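Local coordinates for structural polyprotein, VP3 (Israeli acute paralysis virus, PDB 5CDD) that probably serves as a structural jelly-roll subunit of the virus capsid, assembling with the other coat proteins into pentamers, at residues B[54-59]-B[265-270]; B[164-169]-B[225-230]; B[88-93]-B[160-165]. All blocks are in the same frame, centred on the assembly; numbering follows the deposited sequence.

How the interactions relate
Residues 54-59, just ahead of the barrel, open the longest of the three loops. Interaction 1 closes it at 265-270, past the last long strand, joining helix 56-60 to strand 267-270. The other two loops nest inside it. Interaction 3 starts at strand 90-92 and closes at 160-165, on the segment that leaves strand 150-159. Interaction 2 begins there, with Val164 and Lys165 in common, and closes at 225-230 on helix 228-231. The centres of interactions 2 and 3 are about 12 Å apart. Together they link strand 90-92, the segment after strand 150-159 with its hairpin, and helix 228-231. Interaction 1 lies on the opposite side of the chain's centre.

Interaction 1. Residues B[54-59]-B[265-270]; sequences MAIGYV and EDVVVV
Ile56, at the start of helix 56-60, packs against two valines of strand 267-270. All contact across this pair is apolar. The two branches of Ile56 divide the work. Its CG2 lies 4.0 Å from CG1 of Val267, and the two side chains cross at about a right angle. The longer branch reaches farther along the strand, where CD1 comes to 4.3 Å from CG2 of Val269. The extended second torsion (chi2 -178°) carries CD1 to that second valine. Val267 and Val269 can both face the helix because strand side chains alternate. Val268, between them, points away and packs on Asn24 of a neighbouring chain.

The fold is the viral jelly roll. Strand 267-270 follows strand 255-265 after a corner at Asp266, where the backbone is in the left-handed region. Before and after this corner in sequence, both strands pair antiparallel with strand 132-144. The two valines that meet Ile56 lie on the short strand after the turn.

A backbone bond shapes the helix side. Ala55 is the N-cap of the short helix, and its O accepts a bond from Val59 N at 3.0 Å.

Polar side chains gather round the corner. Glu265 OE1 forms a salt bridge with Arg204 of the same chain, and Asp266 OD2 is hydrogen-bonded to Thr136 OG1. At the helix, Ile56 also packs on Ile36 of the same neighbouring chain that touches Val268, which places this apolar patch beside a subunit interface.

Interaction 2. Residues B[164-169]-B[225-230]; sequences VKPTVN and ENNWNF
Val164 and Phe230 make the apolar half of this contact. CG1 of Val164 lies 4.3 Å from CE2 of Phe230 and approaches the ring obliquely. The ring reaches across because CG of Phe230 is anti to the backbone N (chi1 177°). The second touch lies on the Pro166 side, where the proline ring meets the amide end of Asn227. Pro166 CG is 4.2 Å from Asn227 ND2, a van der Waals contact. The backbones come nearest at the same pair, with CA of Pro166 and CA of Asn227 7.6 Å apart. Asn227 holds the N-cap position of helix 228-231, but its side chain makes no capping bond. Its CB is directed toward the proline segment instead.

Ile171 and Phe234 pack round the touching groups. Ile171, on strand 171-173, touches Val164, Asn227 and Phe230, and so links both halves of the contact, while the ring of Phe234 meets that of Phe230 with the planes at about 60°. Thr167 O is hydrogen-bonded to Ser224 OG, a further polar tie, just before residues 225-230.

In the jelly roll, both segments belong to loops outside the barrel sheets. Residues 164-169 carry the weakly bonded first strand, about 164-166, of a small hairpin. Its partner is strand 171-173, and the hairpin lies between strands 150-159 and 189-194 in the sequence. Helix 228-231 lies beside this hairpin, shortly before the chain enters strand 236-247.

Interaction 3. Residues B[88-93]-B[160-165]; sequences GGVIPV and GVIPVK
Ile162 packs its two branches against Val90 and Pro92, where the chain has just left strand 150-159. The fold is a viral jelly roll, and strand 90-92 is an edge strand, within this chain, of its four-stranded antiparallel sheet. The CB of Ile162 points toward that strand, and the side chain forks there. CG2, anti to the backbone N, takes the Val90 side and lies 4.3 Å from Val90 CG1. The other branch leaves through CG1. An extended second torsion (chi2 174°) then carries CD1 out to the proline. There the isoleucine and the Pro92 ring cross at about a right angle.

Phe237, on strand 236-247, touches both Val90 and Ile162. Trp87 packs on Pro92, and Pro173 of the small hairpin packs on Val90. Strand 90-92 is bonded to strand 236-247 through the backbone of Ile91 and Leu238. The segment after strand 150-159 thus packs over one face of the sheet, at strand 90-92.

At its tip, Ile162 CD1 lies 3.6 Å from Pro92 CB, 3.8 Å from Pro92 CA and 3.9 Å from Pro92 CG.

Interaction 1. Residues B[54-59]-B[265-270]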
loop_
_atom_site.group_PDB
_atom_site.type_symbol
_atom_site.label_atom_id
_atom_site.label_comp_id
_atom_site.label_asym_id
_atom_site.label_seq_id
_atom_site.Cartn_x
_atom_site.Cartn_y
_atom_site.Cartn_z
ATOM N N MET B 54 7.223 -21.407 33.752
ATOM C CA MET B 54 5.859 -21.813 33.442
ATOM C C MET B 54 5.747 -22.697 32.207
ATOM O O MET B 54 4.646 -23.027 31.771
ATOM C CB MET B 54 4.957 -20.587 33.296
ATOM C CG MET B 54 4.762 -19.843 34.601
ATOM S SD MET B 54 3.237 -18.894 34.661
ATOM C CE MET B 54 2.056 -20.185 35.030
ATOM N N ALA B 55 6.887 -23.084 31.649
ATOM C CA ALA B 55 6.892 -23.953 30.481
ATOM C C ALA B 55 6.435 -25.335 30.938
ATOM O O ALA B 55 6.915 -25.848 31.949
ATOM C CB ALA B 55 8.290 -24.026 29.894
ATOM N N ILE B 56 5.504 -25.933 30.201
ATOM C CA ILE B 56 4.985 -27.253 30.549
ATOM C C ILE B 56 6.094 -28.274 30.805
ATOM O O ILE B 56 6.009 -29.070 31.739
ATOM C CB ILE B 56 4.058 -27.800 29.440
ATOM C CG1 ILE B 56 2.802 -26.936 29.340
ATOM C CG2 ILE B 56 3.661 -29.234 29.745
ATOM C CD1 ILE B 56 1.804 -27.429 28.310
ATOM N N GLY B 57 7.132 -28.245 29.975
ATOM C CA GLY B 57 8.229 -29.182 30.135
ATOM C C GLY B 57 9.011 -28.969 31.414
ATOM O O GLY B 57 9.488 -29.924 32.028
ATOM N N TYR B 58 9.144 -27.711 31.819
ATOM C CA TYR B 58 9.874 -27.372 33.031
ATOM C C TYR B 58 9.117 -27.840 34.267
ATOM O O TYR B 58 9.706 -28.418 35.182
ATOM C CB TYR B 58 10.092 -25.860 33.110
ATOM C CG TYR B 58 10.867 -25.415 34.330
ATOM C CD1 TYR B 58 12.233 -25.673 34.447
ATOM C CD2 TYR B 58 10.232 -24.750 35.376
ATOM C CE1 TYR B 58 12.946 -25.279 35.576
ATOM C CE2 TYR B 58 10.934 -24.351 36.508
ATOM C CZ TYR B 58 12.289 -24.620 36.602
ATOM O OH TYR B 58 12.981 -24.233 37.728
ATOM N N VAL B 59 7.811 -27.587 34.286
ATOM C CA VAL B 59 6.963 -27.970 35.411
ATOM C C VAL B 59 6.853 -29.487 35.563
ATOM O O VAL B 59 6.977 -30.019 36.667
ATOM C CB VAL B 59 5.539 -27.393 35.258
ATOM C CG1 VAL B 59 4.736 -27.649 36.524
ATOM C CG2 VAL B 59 5.607 -25.907 34.956
ATOM N N GLU B 265 8.796 -36.171 30.413
ATOM C CA GLU B 265 9.547 -35.451 29.392
ATOM C C GLU B 265 8.843 -35.646 28.056
ATOM O O GLU B 265 8.045 -36.570 27.904
ATOM C CB GLU B 265 10.977 -35.979 29.306
ATOM C CG GLU B 265 11.659 -36.110 30.655
ATOM C CD GLU B 265 13.132 -36.442 30.536
ATOM O OE1 GLU B 265 13.496 -37.238 29.645
ATOM O OE2 GLU B 265 13.926 -35.915 31.345
ATOM N N ASP B 266 9.142 -34.781 27.090
ATOM C CA ASP B 266 8.517 -34.852 25.774
ATOM C C ASP B 266 7.007 -34.865 25.988
ATOM O O ASP B 266 6.283 -35.662 25.389
ATOM C CB ASP B 266 8.958 -36.122 25.045
ATOM C CG ASP B 266 10.464 -36.224 24.917
ATOM O OD1 ASP B 266 11.084 -35.255 24.426
ATOM O OD2 ASP B 266 11.029 -37.272 25.309
ATOM N N VAL B 267 6.549 -33.965 26.852
ATOM C CA VAL B 267 5.141 -33.857 27.194
ATOM C C VAL B 267 4.310 -33.069 26.196
ATOM O O VAL B 267 4.762 -32.072 25.635
ATOM C CB VAL B 267 4.964 -33.197 28.580
ATOM C CG1 VAL B 267 3.489 -33.106 28.932
ATOM C CG2 VAL B 267 5.714 -33.987 29.634
ATOM N N VAL B 268 3.090 -33.545 25.978
ATOM C CA VAL B 268 2.138 -32.896 25.094
ATOM C C VAL B 268 0.764 -33.220 25.665
ATOM O O VAL B 268 0.493 -34.364 26.032
ATOM C CB VAL B 268 2.231 -33.417 23.640
ATOM C CG1 VAL B 268 3.628 -33.234 23.114
ATOM C CG2 VAL B 268 1.848 -34.869 23.569
ATOM N N VAL B 269 -0.086 -32.207 25.777
ATOM C CA VAL B 269 -1.425 -32.403 26.305
ATOM C C VAL B 269 -2.462 -32.008 25.268
ATOM O O VAL B 269 -2.211 -31.150 24.417
ATOM C CB VAL B 269 -1.646 -31.582 27.584
ATOM C CG1 VAL B 269 -0.735 -32.095 28.685
ATOM C CG2 VAL B 269 -1.381 -30.114 27.315
ATOM N N VAL B 270 -3.627 -32.645 25.334
ATOM C CA VAL B 270 -4.700 -32.364 24.390
ATOM C C VAL B 270 -5.972 -31.935 25.115
ATOM O O VAL B 270 -6.323 -32.502 26.149
ATOM C CB VAL B 270 -5.004 -33.603 23.525
ATOM C CG1 VAL B 270 -6.075 -33.275 22.493
ATOM C CG2 VAL B 270 -3.735 -34.069 22.844
#

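Interaction 2. Residues B[164-169]-B[225-230]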
loop_
_atom_site.group_PDB
_atom_site.type_symbol
_atom_site.label_atom_id
_atom_site.label_comp_id
_atom_site.label_asym_id
_atom_site.label_seq_id
_atom_site.Cartn_x
_atom_site.Cartn_y
_atom_site.Cartn_z
ATOM N N VAL B 164 -4.966 -55.807 38.735
ATOM C CA VAL B 164 -5.351 -55.092 39.945
ATOM C C VAL B 164 -6.382 -55.792 40.817
ATOM O O VAL B 164 -7.005 -56.774 40.413
ATOM C CB VAL B 164 -5.898 -53.686 39.605
ATOM C CG1 VAL B 164 -4.823 -52.861 38.914
ATOM C CG2 VAL B 164 -7.128 -53.806 38.722
ATOM N N LYS B 165 -6.542 -55.264 42.027
ATOM C CA LYS B 165 -7.499 -55.773 43.000
ATOM C C LYS B 165 -8.347 -54.584 43.437
ATOM O O LYS B 165 -8.057 -53.940 44.445
ATOM C CB LYS B 165 -6.777 -56.360 44.218
ATOM C CG LYS B 165 -5.947 -57.599 43.932
ATOM C CD LYS B 165 -5.178 -58.040 45.175
ATOM C CE LYS B 165 -4.239 -59.208 44.874
ATOM N NZ LYS B 165 -3.346 -59.533 46.026
ATOM N N PRO B 166 -9.397 -54.265 42.666
ATOM C CA PRO B 166 -10.275 -53.140 42.999
ATOM C C PRO B 166 -10.848 -53.249 44.408
ATOM O O PRO B 166 -11.025 -54.345 44.935
ATOM C CB PRO B 166 -11.355 -53.222 41.925
ATOM C CG PRO B 166 -10.607 -53.758 40.749
ATOM C CD PRO B 166 -9.784 -54.862 41.375
ATOM N N THR B 167 -11.128 -52.101 45.010
ATOM C CA THR B 167 -11.685 -52.043 46.354
ATOM C C THR B 167 -12.976 -51.239 46.293
ATOM O O THR B 167 -13.262 -50.587 45.289
ATOM C CB THR B 167 -10.702 -51.355 47.330
ATOM O OG1 THR B 167 -9.482 -52.102 47.378
ATOM C CG2 THR B 167 -11.291 -51.274 48.731
ATOM N N VAL B 168 -13.757 -51.294 47.366
ATOM C CA VAL B 168 -15.012 -50.561 47.431
ATOM C C VAL B 168 -14.772 -49.074 47.177
ATOM O O VAL B 168 -15.671 -48.357 46.734
ATOM C CB VAL B 168 -15.676 -50.730 48.819
ATOM C CG1 VAL B 168 -14.738 -50.223 49.909
ATOM C CG2 VAL B 168 -17.000 -49.979 48.863
ATOM N N ASN B 169 -13.551 -48.617 47.442
ATOM C CA ASN B 169 -13.226 -47.208 47.263
ATOM C C ASN B 169 -11.830 -46.906 46.722
ATOM O O ASN B 169 -11.363 -45.773 46.823
ATOM C CB ASN B 169 -13.401 -46.479 48.591
ATOM C CG ASN B 169 -12.602 -47.117 49.711
ATOM O OD1 ASN B 169 -11.484 -47.593 49.496
ATOM N ND2 ASN B 169 -13.163 -47.117 50.914
ATOM N N GLU B 225 -16.743 -50.480 41.029
ATOM C CA GLU B 225 -17.671 -50.224 39.937
ATOM C C GLU B 225 -17.107 -49.309 38.859
ATOM O O GLU B 225 -17.496 -49.401 37.694
ATOM C CB GLU B 225 -18.965 -49.625 40.485
ATOM C CG GLU B 225 -19.716 -50.526 41.459
ATOM C CD GLU B 225 -20.154 -51.841 40.834
ATOM O OE1 GLU B 225 -20.728 -51.813 39.723
ATOM O OE2 GLU B 225 -19.934 -52.903 41.458
ATOM N N ASN B 226 -16.192 -48.426 39.237
ATOM C CA ASN B 226 -15.612 -47.509 38.269
ATOM C C ASN B 226 -14.093 -47.617 38.249
ATOM O O ASN B 226 -13.407 -46.964 39.027
ATOM C CB ASN B 226 -16.048 -46.078 38.600
ATOM C CG ASN B 226 -15.560 -45.063 37.584
ATOM O OD1 ASN B 226 -15.682 -45.265 36.375
ATOM N ND2 ASN B 226 -15.024 -43.951 38.074
ATOM N N ASN B 227 -13.576 -48.438 37.341
ATOM C CA ASN B 227 -12.141 -48.646 37.222
ATOM C C ASN B 227 -11.704 -48.664 35.761
ATOM O O ASN B 227 -10.585 -49.061 35.451
ATOM C CB ASN B 227 -11.754 -49.968 37.899
ATOM C CG ASN B 227 -12.270 -51.182 37.151
ATOM O OD1 ASN B 227 -13.438 -51.240 36.778
ATOM N ND2 ASN B 227 -11.398 -52.158 36.929
ATOM N N TRP B 228 -12.582 -48.222 34.864
ATOM C CA TRP B 228 -12.247 -48.221 33.445
ATOM C C TRP B 228 -11.376 -47.065 32.990
ATOM O O TRP B 228 -10.490 -47.241 32.153
ATOM C CB TRP B 228 -13.503 -48.241 32.577
ATOM C CG TRP B 228 -13.183 -48.536 31.144
ATOM C CD1 TRP B 228 -12.720 -49.718 30.640
ATOM C CD2 TRP B 228 -13.297 -47.638 30.024
ATOM N NE1 TRP B 228 -12.547 -49.615 29.279
ATOM C CE2 TRP B 228 -12.892 -48.357 28.879
ATOM C CE3 TRP B 228 -13.707 -46.305 29.885
ATOM C CZ2 TRP B 228 -12.880 -47.777 27.603
ATOM C CZ3 TRP B 228 -13.695 -45.732 28.613
ATOM C CH2 TRP B 228 -13.287 -46.471 27.490
ATOM N N ASN B 229 -11.641 -45.875 33.515
ATOM C CA ASN B 229 -10.855 -44.711 33.136
ATOM C C ASN B 229 -9.440 -44.879 33.645
ATOM O O ASN B 229 -8.493 -44.348 33.069
ATOM C CB ASN B 229 -11.453 -43.429 33.714
ATOM C CG ASN B 229 -12.773 -43.062 33.074
ATOM O OD1 ASN B 229 -12.870 -42.926 31.850
ATOM N ND2 ASN B 229 -13.800 -42.900 33.897
ATOM N N PHE B 230 -9.309 -45.631 34.731
ATOM C CA PHE B 230 -8.015 -45.892 35.333
ATOM C C PHE B 230 -7.121 -46.622 34.340
ATOM O O PHE B 230 -5.982 -46.223 34.106
ATOM C CB PHE B 230 -8.187 -46.742 36.590
ATOM C CG PHE B 230 -6.894 -47.114 37.245
ATOM C CD1 PHE B 230 -6.169 -46.172 37.966
ATOM C CD2 PHE B 230 -6.378 -48.396 37.110
ATOM C CE1 PHE B 230 -4.946 -46.502 38.543
ATOM C CE2 PHE B 230 -5.157 -48.738 37.681
ATOM C CZ PHE B 230 -4.439 -47.790 38.398
#

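Interaction 3. Residues B[88-93]-B[160-165]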
loop_
_atom_site.group_PDB
_atom_site.type_symbol
_atom_site.label_atom_id
_atom_site.label_comp_id
_atom_site.label_asym_id
_atom_site.label_seq_id
_atom_site.Cartn_x
_atom_site.Cartn_y
_atom_site.Cartn_z
ATOM N N GLY B 88 3.854 -49.242 44.189
ATOM C CA GLY B 88 5.270 -48.985 44.390
ATOM C C GLY B 88 6.079 -50.188 43.954
ATOM O O GLY B 88 7.061 -50.053 43.226
ATOM N N GLY B 89 5.653 -51.373 44.378
ATOM C CA GLY B 89 6.301 -52.598 43.958
ATOM C C GLY B 89 5.959 -52.655 42.486
ATOM O O GLY B 89 6.750 -53.042 41.625
ATOM N N VAL B 90 4.721 -52.245 42.236
ATOM C CA VAL B 90 4.090 -52.194 40.925
ATOM C C VAL B 90 3.716 -50.731 40.692
ATOM O O VAL B 90 2.926 -50.155 41.442
ATOM C CB VAL B 90 2.810 -53.053 40.859
ATOM C CG1 VAL B 90 2.236 -53.008 39.451
ATOM C CG2 VAL B 90 3.120 -54.487 41.257
ATOM N N ILE B 91 4.292 -50.133 39.656
ATOM C CA ILE B 91 4.030 -48.733 39.354
ATOM C C ILE B 91 3.373 -48.503 37.997
ATOM O O ILE B 91 3.956 -48.806 36.955
ATOM C CB ILE B 91 5.337 -47.914 39.397
ATOM C CG1 ILE B 91 6.006 -48.081 40.761
ATOM C CG2 ILE B 91 5.042 -46.445 39.127
ATOM C CD1 ILE B 91 7.345 -47.395 40.873
ATOM N N PRO B 92 2.142 -47.966 37.994
ATOM C CA PRO B 92 1.450 -47.707 36.729
ATOM C C PRO B 92 2.212 -46.636 35.952
ATOM O O PRO B 92 2.382 -45.514 36.434
ATOM C CB PRO B 92 0.075 -47.215 37.180
ATOM C CG PRO B 92 -0.119 -47.902 38.489
ATOM C CD PRO B 92 1.236 -47.759 39.136
ATOM N N VAL B 93 2.683 -46.986 34.760
ATOM C CA VAL B 93 3.423 -46.039 33.938
ATOM C C VAL B 93 2.455 -45.072 33.269
ATOM O O VAL B 93 1.674 -45.466 32.412
ATOM C CB VAL B 93 4.241 -46.765 32.852
ATOM C CG1 VAL B 93 4.936 -45.754 31.956
ATOM C CG2 VAL B 93 5.263 -47.678 33.503
ATOM N N GLY B 160 0.228 -52.797 28.519
ATOM C CA GLY B 160 -1.119 -53.327 28.615
ATOM C C GLY B 160 -1.786 -53.111 29.957
ATOM O O GLY B 160 -1.319 -52.321 30.776
ATOM N N VAL B 161 -2.886 -53.826 30.177
ATOM C CA VAL B 161 -3.644 -53.720 31.416
ATOM C C VAL B 161 -2.792 -54.094 32.622
ATOM O O VAL B 161 -1.873 -54.907 32.522
ATOM C CB VAL B 161 -4.886 -54.636 31.391
ATOM C CG1 VAL B 161 -5.765 -54.357 32.600
ATOM C CG2 VAL B 161 -5.662 -54.423 30.105
ATOM N N ILE B 162 -3.109 -53.494 33.762
ATOM C CA ILE B 162 -2.381 -53.753 34.995
ATOM C C ILE B 162 -3.198 -54.667 35.906
ATOM O O ILE B 162 -4.332 -54.344 36.260
ATOM C CB ILE B 162 -2.106 -52.437 35.752
ATOM C CG1 ILE B 162 -1.439 -51.430 34.814
ATOM C CG2 ILE B 162 -1.222 -52.705 36.960
ATOM C CD1 ILE B 162 -1.266 -50.055 35.421
ATOM N N PRO B 163 -2.637 -55.829 36.286
ATOM C CA PRO B 163 -3.360 -56.754 37.166
ATOM C C PRO B 163 -3.684 -56.031 38.469
ATOM O O PRO B 163 -2.779 -55.674 39.224
ATOM C CB PRO B 163 -2.357 -57.886 37.370
ATOM C CG PRO B 163 -1.591 -57.888 36.084
ATOM C CD PRO B 163 -1.358 -56.414 35.851
ATOM N N VAL B 164 -4.966 -55.807 38.735
ATOM C CA VAL B 164 -5.351 -55.092 39.945
ATOM C C VAL B 164 -6.382 -55.792 40.817
ATOM O O VAL B 164 -7.005 -56.774 40.413
ATOM C CB VAL B 164 -5.898 -53.686 39.605
ATOM C CG1 VAL B 164 -4.823 -52.861 38.914
ATOM C CG2 VAL B 164 -7.128 -53.806 38.722
ATOM N N LYS B 165 -6.542 -55.264 42.027
ATOM C CA LYS B 165 -7.499 -55.773 43.000
ATOM C C LYS B 165 -8.347 -54.584 43.437
ATOM O O LYS B 165 -8.057 -53.940 44.445
ATOM C CB LYS B 165 -6.777 -56.360 44.218
ATOM C CG LYS B 165 -5.947 -57.599 43.932
ATOM C CD LYS B 165 -5.178 -58.040 45.175
ATOM C CE LYS B 165 -4.239 -59.208 44.874
ATOM N NZ LYS B 165 -3.346 -59.533 46.026
#